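Local atomic coordinates of succinyl-CoA ligase (ADP-forming) subunit alpha (Methanosaeta concilii, PDB entry 6HXI), a protein that belongs to the succinyl-CoA synthetase family, pairing CoA-ligase folds with a citrate synthase-like C-terminal part, and binds coenzyme A. Residues I202-I216 and I228-I242. Residues are numbered along the deposited sequence; the frame is centred on the assembly and turned at random.
Sequences IGGDRYPGSNMLDHI and IACLGELGGEDEYMI
Two successive helices of the CoA-ligase alpha/beta fold, 212-221 and 239-247, meet over one face of the mixed sheet, and the carboxylate of Asp-238 ties the segment leading into the second to Asn-211 and Met-212. Its OD2 accepts two bonds: Asn-211 ND2 donates at 2.8 Å, with OD2 in the amide plane of Asn-211 but met on the anti side, 28° out of the carboxylate plane, while the backbone N of Met-212 reaches the syn lone pair of OD2 at 3.2 Å. With CG of Asp-238 anti to its backbone N (chi1 173°), the acid leans across to Met-212. The second oxygen, OD1, lies against the apolar stem of Met-212, 3.4 Å from CB, and has no polar partner in the model. Beyond CG the Met-212 chain runs extended down to strand 228-233, where CE sits 3.2 Å from Leu-231 O and also packs on the CA of Gly-232. Farther along, Ile-216 CD1 lies 3.7 Å from Ile-242 CG1, and Ile-228 and Cys-230 floor this apolar layer, which Val-175 of the neighbouring strand extends. Nearer the solvent, Leu-213 CD2 rests 3.9 Å from Met-241 CB, and Met-241 SD lies 3.8 Å from Asn-211 CG, the latter two side chains crossing at about a right angle. At the loop end, Arg-206 lies beside Gly-236; its guanidinium is held by Lys-279 O and by a salt bridge to Glu-285. Tyr-126 of the citrate lyase chain packs on both Asn-211 and Asp-238, bringing the polar junction to a subunit interface. Two donors converging on one buried oxygen would help to stabilise a negative charge there, joining the two segments with directional bonds, while apolar packing joins Met-212, Leu-213 and Ile-216 to the second helix.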
# COMPACT_ATOMS: atom_id res chain seq x y z
N ILE B 202 43.42 37.16 -13.87
CA ILE B 202 42.53 38.27 -13.49
C ILE B 202 41.22 38.31 -14.33
O ILE B 202 40.33 39.11 -14.02
CB ILE B 202 43.26 39.64 -13.48
CG1 ILE B 202 43.81 40.02 -14.87
CG2 ILE B 202 44.34 39.68 -12.41
CD1 ILE B 202 43.79 41.55 -15.17
N GLY B 203 41.12 37.45 -15.35
CA GLY B 203 39.99 37.40 -16.27
C GLY B 203 40.28 38.26 -17.48
O GLY B 203 41.24 39.04 -17.47
N GLY B 204 39.46 38.14 -18.51
CA GLY B 204 39.64 38.90 -19.74
C GLY B 204 38.72 40.09 -19.94
O GLY B 204 38.62 40.63 -21.04
N ASP B 205 38.07 40.52 -18.87
CA ASP B 205 37.16 41.65 -18.95
C ASP B 205 37.93 42.98 -18.96
O ASP B 205 39.02 43.07 -18.38
CB ASP B 205 36.13 41.59 -17.81
CG ASP B 205 35.03 40.52 -17.95
OD1 ASP B 205 34.85 39.98 -19.06
OD2 ASP B 205 34.33 40.26 -16.96
N ARG B 206 37.37 44.01 -19.64
CA ARG B 206 37.98 45.34 -19.73
C ARG B 206 38.22 46.00 -18.34
O ARG B 206 39.20 46.73 -18.17
CB ARG B 206 37.15 46.27 -20.64
CG ARG B 206 37.97 47.46 -21.14
CD ARG B 206 37.33 48.24 -22.29
NE ARG B 206 37.40 47.53 -23.57
CZ ARG B 206 38.35 47.71 -24.46
NH1 ARG B 206 38.34 47.03 -25.60
NH2 ARG B 206 39.33 48.57 -24.23
N TYR B 207 37.32 45.74 -17.37
CA TYR B 207 37.38 46.32 -16.03
C TYR B 207 37.42 45.20 -15.01
O TYR B 207 36.37 44.72 -14.59
CB TYR B 207 36.20 47.28 -15.80
CG TYR B 207 36.18 48.41 -16.81
CD1 TYR B 207 36.93 49.57 -16.60
CD2 TYR B 207 35.48 48.29 -18.01
CE1 TYR B 207 36.97 50.59 -17.55
CE2 TYR B 207 35.51 49.31 -18.97
CZ TYR B 207 36.25 50.46 -18.73
OH TYR B 207 36.29 51.44 -19.68
N PRO B 208 38.62 44.67 -14.65
CA PRO B 208 38.63 43.53 -13.72
C PRO B 208 38.45 43.96 -12.26
O PRO B 208 38.53 45.15 -11.96
CB PRO B 208 40.00 42.90 -13.97
CG PRO B 208 40.88 44.10 -14.38
CD PRO B 208 39.99 45.08 -15.06
N GLY B 209 38.19 42.99 -11.38
CA GLY B 209 38.05 43.23 -9.94
C GLY B 209 39.37 43.65 -9.34
O GLY B 209 39.41 44.48 -8.42
N SER B 210 40.47 43.09 -9.89
CA SER B 210 41.84 43.38 -9.51
C SER B 210 42.69 43.35 -10.78
O SER B 210 42.47 42.50 -11.65
CB SER B 210 42.37 42.36 -8.50
OG SER B 210 42.23 41.03 -8.97
N ASN B 211 43.60 44.31 -10.90
CA ASN B 211 44.49 44.43 -12.04
C ASN B 211 45.69 43.53 -11.84
O ASN B 211 45.92 43.06 -10.72
CB ASN B 211 44.90 45.91 -12.22
CG ASN B 211 43.75 46.75 -12.73
OD1 ASN B 211 43.06 47.44 -11.97
ND2 ASN B 211 43.43 46.61 -14.02
N MET B 212 46.45 43.26 -12.90
CA MET B 212 47.62 42.41 -12.80
C MET B 212 48.63 42.95 -11.79
O MET B 212 49.20 42.16 -11.02
CB MET B 212 48.30 42.22 -14.16
CG MET B 212 47.58 41.25 -15.08
SD MET B 212 48.44 41.22 -16.67
CE MET B 212 47.64 40.01 -17.42
N LEU B 213 48.83 44.29 -11.77
CA LEU B 213 49.79 44.94 -10.86
C LEU B 213 49.51 44.67 -9.39
O LEU B 213 50.47 44.49 -8.64
CB LEU B 213 49.94 46.46 -11.12
CG LEU B 213 51.03 47.19 -10.28
CD1 LEU B 213 52.44 46.65 -10.58
CD2 LEU B 213 50.94 48.69 -10.46
N ASP B 214 48.23 44.60 -8.98
CA ASP B 214 47.84 44.31 -7.59
C ASP B 214 48.56 43.04 -7.12
O ASP B 214 49.27 43.07 -6.10
CB ASP B 214 46.31 44.14 -7.46
CG ASP B 214 45.47 45.30 -7.97
OD1 ASP B 214 46.05 46.27 -8.52
OD2 ASP B 214 44.22 45.23 -7.84
N HIS B 215 48.44 41.94 -7.93
CA HIS B 215 49.06 40.65 -7.70
C HIS B 215 50.56 40.70 -7.86
O HIS B 215 51.23 40.14 -7.01
CB HIS B 215 48.41 39.55 -8.54
CG HIS B 215 46.91 39.53 -8.40
ND1 HIS B 215 46.30 39.03 -7.27
CD2 HIS B 215 45.96 40.04 -9.22
CE1 HIS B 215 45.00 39.22 -7.43
NE2 HIS B 215 44.75 39.82 -8.60
N ILE B 216 51.09 41.43 -8.88
CA ILE B 216 52.54 41.57 -9.09
C ILE B 216 53.22 42.22 -7.87
O ILE B 216 54.31 41.79 -7.46
CB ILE B 216 52.91 42.26 -10.44
CG1 ILE B 216 52.55 41.35 -11.63
CG2 ILE B 216 54.41 42.64 -10.50
CD1 ILE B 216 52.68 41.95 -13.04
N ILE B 228 59.08 36.80 -11.23
CA ILE B 228 57.71 37.18 -11.62
C ILE B 228 57.51 36.92 -13.13
O ILE B 228 58.42 37.12 -13.92
CB ILE B 228 57.28 38.62 -11.18
CG1 ILE B 228 57.68 38.91 -9.70
CG2 ILE B 228 55.75 38.82 -11.39
CD1 ILE B 228 57.63 40.39 -9.26
N ALA B 229 56.36 36.36 -13.50
CA ALA B 229 56.06 36.06 -14.90
C ALA B 229 54.64 36.50 -15.21
O ALA B 229 53.75 36.22 -14.42
CB ALA B 229 56.22 34.57 -15.16
N CYS B 230 54.43 37.21 -16.32
CA CYS B 230 53.05 37.57 -16.67
C CYS B 230 52.75 37.46 -18.15
O CYS B 230 53.64 37.52 -18.98
CB CYS B 230 52.63 38.92 -16.10
SG CYS B 230 53.43 40.32 -16.87
N LEU B 231 51.49 37.23 -18.45
CA LEU B 231 50.98 37.07 -19.80
C LEU B 231 49.75 37.95 -19.95
O LEU B 231 48.73 37.68 -19.33
CB LEU B 231 50.64 35.59 -20.03
CG LEU B 231 50.29 35.14 -21.44
CD1 LEU B 231 51.50 35.21 -22.36
CD2 LEU B 231 49.71 33.71 -21.42
N GLY B 232 49.88 39.02 -20.71
CA GLY B 232 48.79 39.95 -20.98
C GLY B 232 48.23 39.77 -22.37
O GLY B 232 48.54 38.78 -23.05
N GLU B 233 47.37 40.72 -22.80
CA GLU B 233 46.76 40.73 -24.14
C GLU B 233 46.40 42.16 -24.56
O GLU B 233 46.32 43.05 -23.71
CB GLU B 233 45.55 39.76 -24.26
CG GLU B 233 44.33 40.18 -23.46
CD GLU B 233 43.07 39.35 -23.60
OE1 GLU B 233 43.08 38.33 -24.33
OE2 GLU B 233 42.06 39.74 -22.97
N LEU B 234 46.18 42.36 -25.86
CA LEU B 234 45.78 43.65 -26.43
C LEU B 234 44.46 44.16 -25.83
O LEU B 234 43.69 43.37 -25.26
CB LEU B 234 45.70 43.55 -27.96
CG LEU B 234 44.47 42.91 -28.60
CD1 LEU B 234 44.58 42.99 -30.09
CD2 LEU B 234 44.29 41.44 -28.21
N GLY B 235 44.24 45.48 -25.96
CA GLY B 235 43.05 46.15 -25.44
C GLY B 235 43.23 46.55 -23.99
O GLY B 235 43.78 45.78 -23.18
N GLY B 236 42.78 47.76 -23.67
CA GLY B 236 42.90 48.32 -22.33
C GLY B 236 44.32 48.72 -21.98
O GLY B 236 45.25 48.43 -22.75
N GLU B 237 44.50 49.35 -20.82
CA GLU B 237 45.82 49.88 -20.41
C GLU B 237 46.39 49.28 -19.12
O GLU B 237 47.24 49.92 -18.48
CB GLU B 237 45.74 51.41 -20.29
CG GLU B 237 45.79 52.15 -21.61
CD GLU B 237 45.80 53.65 -21.43
OE1 GLU B 237 46.87 54.20 -21.09
OE2 GLU B 237 44.73 54.28 -21.59
N ASP B 238 45.93 48.08 -18.73
CA ASP B 238 46.34 47.39 -17.51
C ASP B 238 47.87 47.18 -17.43
O ASP B 238 48.47 47.51 -16.42
CB ASP B 238 45.58 46.04 -17.38
CG ASP B 238 46.01 45.10 -16.25
OD1 ASP B 238 47.13 44.54 -16.33
OD2 ASP B 238 45.19 44.84 -15.34
N GLU B 239 48.48 46.66 -18.51
CA GLU B 239 49.92 46.35 -18.59
C GLU B 239 50.81 47.60 -18.43
O GLU B 239 51.95 47.48 -17.99
CB GLU B 239 50.26 45.57 -19.87
CG GLU B 239 49.60 44.20 -19.97
CD GLU B 239 48.18 44.14 -20.52
OE1 GLU B 239 47.47 45.17 -20.55
OE2 GLU B 239 47.77 43.02 -20.92
N TYR B 240 50.25 48.79 -18.71
CA TYR B 240 50.93 50.07 -18.54
C TYR B 240 51.08 50.44 -17.06
O TYR B 240 51.88 51.30 -16.74
CB TYR B 240 50.29 51.18 -19.38
CG TYR B 240 50.53 50.97 -20.86
CD1 TYR B 240 51.76 51.28 -21.44
CD2 TYR B 240 49.55 50.41 -21.67
CE1 TYR B 240 52.01 51.04 -22.79
CE2 TYR B 240 49.78 50.18 -23.03
CZ TYR B 240 51.02 50.49 -23.58
OH TYR B 240 51.25 50.26 -24.91
N MET B 241 50.33 49.76 -16.15
CA MET B 241 50.47 49.98 -14.71
C MET B 241 51.76 49.29 -14.27
O MET B 241 52.50 49.82 -13.44
CB MET B 241 49.28 49.41 -13.92
CG MET B 241 47.99 50.19 -14.10
SD MET B 241 46.51 49.25 -13.59
CE MET B 241 46.71 49.31 -11.78
N ILE B 242 52.04 48.11 -14.88
CA ILE B 242 53.21 47.27 -14.62
C ILE B 242 54.46 47.95 -15.12
O ILE B 242 55.41 48.09 -14.35
CB ILE B 242 53.05 45.83 -15.19
CG1 ILE B 242 51.75 45.15 -14.67
CG2 ILE B 242 54.29 44.96 -14.90
CD1 ILE B 242 51.13 44.19 -15.64